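Local coordinates for protein peruvianin-I (Thevetia peruviana, PDB 6ORM) that acts as a proteolytic germin-like protein of the latex, classed as a cysteine peptidase although it is built on a cupin fold, at residues C26-P29 and A30-T33; G62-P65 and A66-T69; K119-T122 and P123-F127. All coordinates share one frame; numbering follows the deposited sequence.

Contact 1. Residues C26-P29 and A30-T33; sequences CRNP and ALAT
Asn28 closes on the residues that follow it in two ways at once, through its side-chain amide and through its backbone carbonyl. The amide oxygen takes the backbone N-H of Ala30, with OD1 3.0 Å from N; the donor stands above the carbonyl plane, 52° out of it, rather than on a lone pair. The torsion that allows this sets CG anti to the backbone N (chi1 -174°), which swings the amide forward over the turn. One residue further on, Leu31 N donates a hydrogen bond to Asn28 O at 2.8 Å, again from above the carbonyl plane. The side-chain loop from OD1 to the N-H two residues later is an Asx turn, here with proline at its middle position, and it opens a short 3-10 turn that runs through Leu31, in the loop before strand 38-39. A second 3-10 bond continues the winding, Ala32 N to Pro29 O at 3.2 Å. Pro29 has no N-H to offer, and its ring lies outside the coil, with CB its nearest atom to Ala30 N.

This polar axis is the compact part. Apolar contact across the turn is thinner: Leu31 leans its branch back, CG anti to its own carbonyl carbon, and CG lies 3.9 Å from Asn28 CB. Both Ala30 and Leu31 face solvent. On a better covered flank, Pro29 and Ala32 pack against Phe10, and Phe20 of a second subunit touches Asn28 and Pro29. Before Asn28 the chain is tied by the disulfide of Cys26 with Cys11. A water lies 2.9 Å from Pro29 O and 2.8 Å from Ala32 O, able to donate to either, though other acceptors compete for its protons.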
loop_
_atom_site.group_PDB
_atom_site.type_symbol
_atom_site.label_atom_id
_atom_site.label_comp_id
_atom_site.label_asym_id
_atom_site.label_seq_id
_atom_site.Cartn_x
_atom_site.Cartn_y
_atom_site.Cartn_z
ATOM N N CYS A 26 -1.746 -20.816 -0.301
ATOM C CA CYS A 26 -1.384 -21.218 1.045
ATOM C C CYS A 26 -1.898 -22.614 1.360
ATOM O O CYS A 26 -2.859 -23.106 0.762
ATOM C CB CYS A 26 -1.929 -20.228 2.076
ATOM S SG CYS A 26 -1.654 -18.501 1.675
ATOM N N ARG A 27 -1.223 -23.254 2.308
ATOM C CA ARG A 27 -1.747 -24.446 2.947
ATOM C C ARG A 27 -2.829 -24.061 3.948
ATOM O O ARG A 27 -2.936 -22.907 4.374
ATOM C CB ARG A 27 -0.626 -25.227 3.622
ATOM C CG ARG A 27 0.485 -25.599 2.662
ATOM C CD ARG A 27 1.550 -26.422 3.340
ATOM N NE ARG A 27 2.876 -25.861 3.113
ATOM C CZ ARG A 27 3.823 -25.803 4.040
ATOM N NH1 ARG A 27 3.595 -26.280 5.256
ATOM N NH2 ARG A 27 5.000 -25.275 3.750
ATOM N N ASN A 28 -3.636 -25.045 4.322
ATOM C CA ASN A 28 -4.687 -24.866 5.315
ATOM C C ASN A 28 -4.084 -24.390 6.632
ATOM O O ASN A 28 -3.346 -25.141 7.282
ATOM C CB ASN A 28 -5.448 -26.179 5.506
ATOM C CG ASN A 28 -6.649 -26.042 6.425
ATOM O OD1 ASN A 28 -6.835 -25.023 7.091
ATOM N ND2 ASN A 28 -7.481 -27.076 6.455
ATOM N N PRO A 29 -4.383 -23.158 7.062
ATOM C CA PRO A 29 -3.772 -22.641 8.299
ATOM C C PRO A 29 -4.083 -23.480 9.524
ATOM O O PRO A 29 -3.306 -23.454 10.486
ATOM C CB PRO A 29 -4.359 -21.227 8.428
ATOM C CG PRO A 29 -4.959 -20.909 7.099
ATOM C CD PRO A 29 -5.324 -22.202 6.453
ATOM N N ALA A 30 -5.188 -24.231 9.515
ATOM C CA ALA A 30 -5.504 -25.113 10.630
ATOM C C ALA A 30 -4.489 -26.238 10.771
ATOM O O ALA A 30 -4.393 -26.839 11.847
ATOM C CB ALA A 30 -6.910 -25.692 10.463
ATOM N N LEU A 31 -3.734 -26.531 9.714
ATOM C CA LEU A 31 -2.726 -27.581 9.737
ATOM C C LEU A 31 -1.353 -27.080 10.162
ATOM O O LEU A 31 -0.447 -27.898 10.353
ATOM C CB LEU A 31 -2.622 -28.245 8.359
ATOM C CG LEU A 31 -3.909 -28.912 7.871
ATOM C CD1 LEU A 31 -3.688 -29.604 6.535
ATOM C CD2 LEU A 31 -4.432 -29.893 8.913
ATOM N N ALA A 32 -1.174 -25.768 10.298
ATOM C CA ALA A 32 0.112 -25.225 10.714
ATOM C C ALA A 32 0.463 -25.675 12.128
ATOM O O ALA A 32 -0.406 -25.803 12.995
ATOM C CB ALA A 32 0.090 -23.699 10.639
ATOM N N THR A 33 1.750 -25.930 12.352
ATOM C CA THR A 33 2.274 -26.291 13.662
ATOM C C THR A 33 3.448 -25.379 13.997
ATOM O O THR A 33 3.886 -24.569 13.175
ATOM C CB THR A 33 2.713 -27.763 13.719
ATOM O OG1 THR A 33 3.879 -27.947 12.906
ATOM C CG2 THR A 33 1.601 -28.682 13.226
HETATM O O HOH W 1 -2.648 -24.107 13.279
#

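Contact 2. Residues G62-P65 and A66-T69; sequences GQFP and ALNT
The ring of Phe64 meets two aliphatic groups of its own turn, both set obliquely on one side of its plane. Leu67 lies by CD2, with its CG 3.6 Å from that atom, and Ala66 by CE1, which rests 3.7 Å from Ala66 CB. A second ring, Tyr39, meets it with the planes at about 25°, and Ile128 of a third subunit packs on Phe64, Ala66 and Leu67 together. The backbone beneath is a single 3-10 turn begun at Pro65, in the cupin domain's loop between strands 54-57 and 73-79. Leu67 N closes it on Phe64 O at 2.9 Å, nearly straight at 165°, and Asn68 N follows on Pro65 O. With CG anti to the backbone N (chi1 -172°), the Phe64 ring reaches forward along the turn, and the Leu67 side chain crosses it at about a right angle. An alanine at Phe64 would probably leave Leu67, Ala66 and Tyr39 around a gap at the subunit interface. Past the turn, the buried amide of Asn68 is held by three bonds outside it: ND2 bonds to Cys11 O and Tyr24 O, and OD1 accepts from Gln154 NE2.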
loop_
_atom_site.group_PDB
_atom_site.type_symbol
_atom_site.label_atom_id
_atom_site.label_comp_id
_atom_site.label_asym_id
_atom_site.label_seq_id
_atom_site.Cartn_x
_atom_site.Cartn_y
_atom_site.Cartn_z
ATOM N N GLY A 62 10.082 -18.671 -0.786
ATOM C CA GLY A 62 10.368 -19.897 -1.512
ATOM C C GLY A 62 11.080 -20.937 -0.671
ATOM O O GLY A 62 10.939 -22.138 -0.913
ATOM N N GLN A 63 11.867 -20.496 0.311
ATOM C CA GLN A 63 12.575 -21.397 1.213
ATOM C C GLN A 63 11.886 -21.553 2.561
ATOM O O GLN A 63 11.988 -22.616 3.181
ATOM C CB GLN A 63 14.005 -20.899 1.451
ATOM C CG GLN A 63 14.892 -20.882 0.216
ATOM C CD GLN A 63 14.548 -19.756 -0.739
ATOM O OE1 GLN A 63 14.459 -18.593 -0.343
ATOM N NE2 GLN A 63 14.342 -20.099 -2.003
ATOM N N PHE A 64 11.193 -20.511 3.017
ATOM C CA PHE A 64 10.630 -20.427 4.363
ATOM C C PHE A 64 9.150 -20.112 4.192
ATOM O O PHE A 64 8.745 -18.942 4.221
ATOM C CB PHE A 64 11.369 -19.367 5.181
ATOM C CG PHE A 64 10.996 -19.321 6.640
ATOM C CD1 PHE A 64 10.179 -20.285 7.213
ATOM C CD2 PHE A 64 11.485 -18.300 7.445
ATOM C CE1 PHE A 64 9.850 -20.220 8.557
ATOM C CE2 PHE A 64 11.161 -18.231 8.785
ATOM C CZ PHE A 64 10.344 -19.192 9.345
ATOM N N PRO A 65 8.313 -21.138 4.003
ATOM C CA PRO A 65 6.903 -20.897 3.641
ATOM C C PRO A 65 6.152 -19.960 4.575
ATOM O O PRO A 65 5.234 -19.263 4.122
ATOM C CB PRO A 65 6.302 -22.309 3.662
ATOM C CG PRO A 65 7.453 -23.209 3.359
ATOM C CD PRO A 65 8.662 -22.569 3.981
ATOM N N ALA A 66 6.511 -19.909 5.858
ATOM C CA ALA A 66 5.812 -19.033 6.790
ATOM C C ALA A 66 6.017 -17.554 6.487
ATOM O O ALA A 66 5.269 -16.726 7.016
ATOM C CB ALA A 66 6.251 -19.330 8.225
ATOM N N LEU A 67 7.009 -17.201 5.665
ATOM C CA LEU A 67 7.200 -15.806 5.282
ATOM C C LEU A 67 6.122 -15.310 4.329
ATOM O O LEU A 67 5.963 -14.093 4.172
ATOM C CB LEU A 67 8.576 -15.621 4.639
ATOM C CG LEU A 67 9.774 -15.811 5.568
ATOM C CD1 LEU A 67 11.076 -15.593 4.810
ATOM C CD2 LEU A 67 9.674 -14.873 6.766
ATOM N N ASN A 68 5.390 -16.220 3.689
ATOM C CA ASN A 68 4.371 -15.836 2.722
ATOM C C ASN A 68 3.357 -14.896 3.363
ATOM O O ASN A 68 2.804 -15.191 4.428
ATOM C CB ASN A 68 3.685 -17.092 2.179
ATOM C CG ASN A 68 2.783 -16.810 0.992
ATOM O OD1 ASN A 68 3.149 -16.082 0.068
ATOM N ND2 ASN A 68 1.595 -17.405 1.007
ATOM N N THR A 69 3.145 -13.743 2.720
ATOM C CA THR A 69 2.259 -12.637 3.078
ATOM C C THR A 69 2.819 -11.742 4.187
ATOM O O THR A 69 2.196 -10.731 4.504
ATOM C CB THR A 69 0.843 -13.085 3.502
ATOM O OG1 THR A 69 0.899 -13.658 4.817
ATOM C CG2 THR A 69 0.259 -14.097 2.516
#

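Contact 3. Residues K119-T122 and P123-F127; sequences KRLT and PGDLF
Asp125 folds back onto the end of strand 116-121 and the residue after it; its CB, CG and OD2 meet them, while OD1 turns to another chain. CB lies 3.9 Å from Leu121 CB and closer still, 3.3 Å, to Thr122 O. CG follows the same carbonyl. From CG the two oxygens part company. OD2 receives the backbone N-H of Thr122 at 2.8 Å, almost perfectly straight at 175°, and uses its anti lone pair, the one away from the other oxygen. The hydroxyl of Thr122 offers at most a weak bond to the same OD2. OD1 is bonded by Ser40 OG of a third subunit; with Lys43 of that subunit the ion pair is long and weak.

The backbone answers in the reverse direction: Asp125 N donates to Thr122 O at 3.0 Å, in the carbonyl plane. This bond closes a type II beta turn from Thr122 to Asp125, Pro123 and Gly124 at its corners, and the OD2 bond braces it. Gly124 has a positive phi of 104°, where a side chain would run into the preceding carbonyl oxygen; by sequence it is probably the glycine that opens the second conserved cupin motif.

Further from the turn the contact becomes apolar. Leu121 CD1 touches Phe127 CB at 3.8 Å. Phe127, with CG anti to its backbone N (chi1 -167°), brings its CE2 to 4.1 Å from Lys119 CB, while the lysine's bent chain carries NZ away to Asp35 of the third subunit.

The turn thus joins two sheets of the barrel: strand 116-121 pairs with strand 104-109, whereas strand 126-129 pairs with strand 95-101 and is extended by an antiparallel strand of the third subunit.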
loop_
_atom_site.group_PDB
_atom_site.type_symbol
_atom_site.label_atom_id
_atom_site.label_comp_id
_atom_site.label_asym_id
_atom_site.label_seq_id
_atom_site.Cartn_x
_atom_site.Cartn_y
_atom_site.Cartn_z
ATOM N N LYS A 119 30.849 2.934 2.467
ATOM C CA LYS A 119 31.478 2.923 3.778
ATOM C C LYS A 119 32.117 1.563 4.011
ATOM O O LYS A 119 31.669 0.546 3.472
ATOM C CB LYS A 119 30.477 3.216 4.905
ATOM C CG LYS A 119 29.949 4.642 4.939
ATOM C CD LYS A 119 31.043 5.648 5.261
ATOM C CE LYS A 119 31.563 5.482 6.677
ATOM N NZ LYS A 119 32.601 6.503 7.008
ATOM N N ARG A 120 33.177 1.559 4.812
ATOM C CA ARG A 120 33.756 0.320 5.306
ATOM C C ARG A 120 32.966 -0.147 6.522
ATOM O O ARG A 120 32.697 0.641 7.435
ATOM C CB ARG A 120 35.229 0.524 5.663
ATOM C CG ARG A 120 35.970 -0.748 6.050
ATOM C CD ARG A 120 35.981 -0.949 7.558
ATOM N NE ARG A 120 36.590 0.178 8.262
ATOM C CZ ARG A 120 37.817 0.171 8.771
ATOM N NH1 ARG A 120 38.576 -0.911 8.663
ATOM N NH2 ARG A 120 38.285 1.245 9.394
ATOM N N LEU A 121 32.580 -1.423 6.526
ATOM C CA LEU A 121 31.806 -2.018 7.607
ATOM C C LEU A 121 32.629 -3.071 8.337
ATOM O O LEU A 121 33.359 -3.846 7.713
ATOM C CB LEU A 121 30.513 -2.661 7.087
ATOM C CG LEU A 121 29.571 -1.889 6.158
ATOM C CD1 LEU A 121 28.266 -2.658 5.976
ATOM C CD2 LEU A 121 29.302 -0.489 6.670
ATOM N N THR A 122 32.523 -3.076 9.667
ATOM C CA THR A 122 33.088 -4.119 10.517
ATOM C C THR A 122 31.939 -4.754 11.304
ATOM O O THR A 122 30.829 -4.207 11.288
ATOM C CB THR A 122 34.169 -3.534 11.435
ATOM O OG1 THR A 122 33.562 -2.694 12.425
ATOM C CG2 THR A 122 35.177 -2.724 10.627
ATOM N N PRO A 123 32.139 -5.892 11.981
ATOM C CA PRO A 123 31.006 -6.578 12.624
ATOM C C PRO A 123 30.212 -5.663 13.550
ATOM O O PRO A 123 30.777 -4.933 14.367
ATOM C CB PRO A 123 31.683 -7.713 13.401
ATOM C CG PRO A 123 32.911 -8.004 12.622
ATOM C CD PRO A 123 33.386 -6.669 12.128
ATOM N N GLY A 124 28.883 -5.705 13.413
ATOM C CA GLY A 124 27.979 -4.856 14.156
ATOM C C GLY A 124 27.412 -3.706 13.349
ATOM O O GLY A 124 26.331 -3.197 13.679
ATOM N N ASP A 125 28.130 -3.279 12.311
ATOM C CA ASP A 125 27.712 -2.147 11.492
ATOM C C ASP A 125 26.442 -2.465 10.704
ATOM O O ASP A 125 26.203 -3.598 10.276
ATOM C CB ASP A 125 28.828 -1.758 10.507
ATOM C CG ASP A 125 29.833 -0.774 11.082
ATOM O OD1 ASP A 125 29.455 0.202 11.793
ATOM O OD2 ASP A 125 31.033 -0.995 10.802
ATOM N N LEU A 126 25.619 -1.439 10.506
ATOM C CA LEU A 126 24.454 -1.530 9.644
ATOM C C LEU A 126 24.630 -0.558 8.491
ATOM O O LEU A 126 25.251 0.498 8.639
ATOM C CB LEU A 126 23.151 -1.216 10.387
ATOM C CG LEU A 126 22.795 -2.067 11.602
ATOM C CD1 LEU A 126 21.631 -1.423 12.313
ATOM C CD2 LEU A 126 22.460 -3.490 11.183
ATOM N N PHE A 127 24.081 -0.931 7.342
ATOM C CA PHE A 127 24.117 -0.090 6.155
ATOM C C PHE A 127 22.822 -0.320 5.395
ATOM O O PHE A 127 22.437 -1.471 5.168
ATOM C CB PHE A 127 25.337 -0.419 5.287
ATOM C CG PHE A 127 25.618 0.600 4.216
ATOM C CD1 PHE A 127 25.062 0.467 2.953
ATOM C CD2 PHE A 127 26.448 1.678 4.466
ATOM C CE1 PHE A 127 25.324 1.396 1.961
ATOM C CE2 PHE A 127 26.713 2.612 3.479
ATOM C CZ PHE A 127 26.150 2.471 2.226
HETATM O O HOH W 2 33.488 -4.766 15.192
#

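The three contacts come in series along the chain, each a tight turn. Contacts 1 and 2, with centres 13 Å apart, are neighbours in the loops on one side of the chain's centre and touch through Arg27 with Pro65 and Cys26 with Asn68. Contact 3 lies on the opposite side, among the strands, its centre 28 Å from that of contact 2 and 39 Å from that of contact 1. Contacts 2 and 3 both fall within the cupin family region. In the six-chain assembly, contact 1 meets the second subunit, contact 3 meets the third, and contact 2 reaches both, so turns on opposite sides of the chain's centre take part in subunit association.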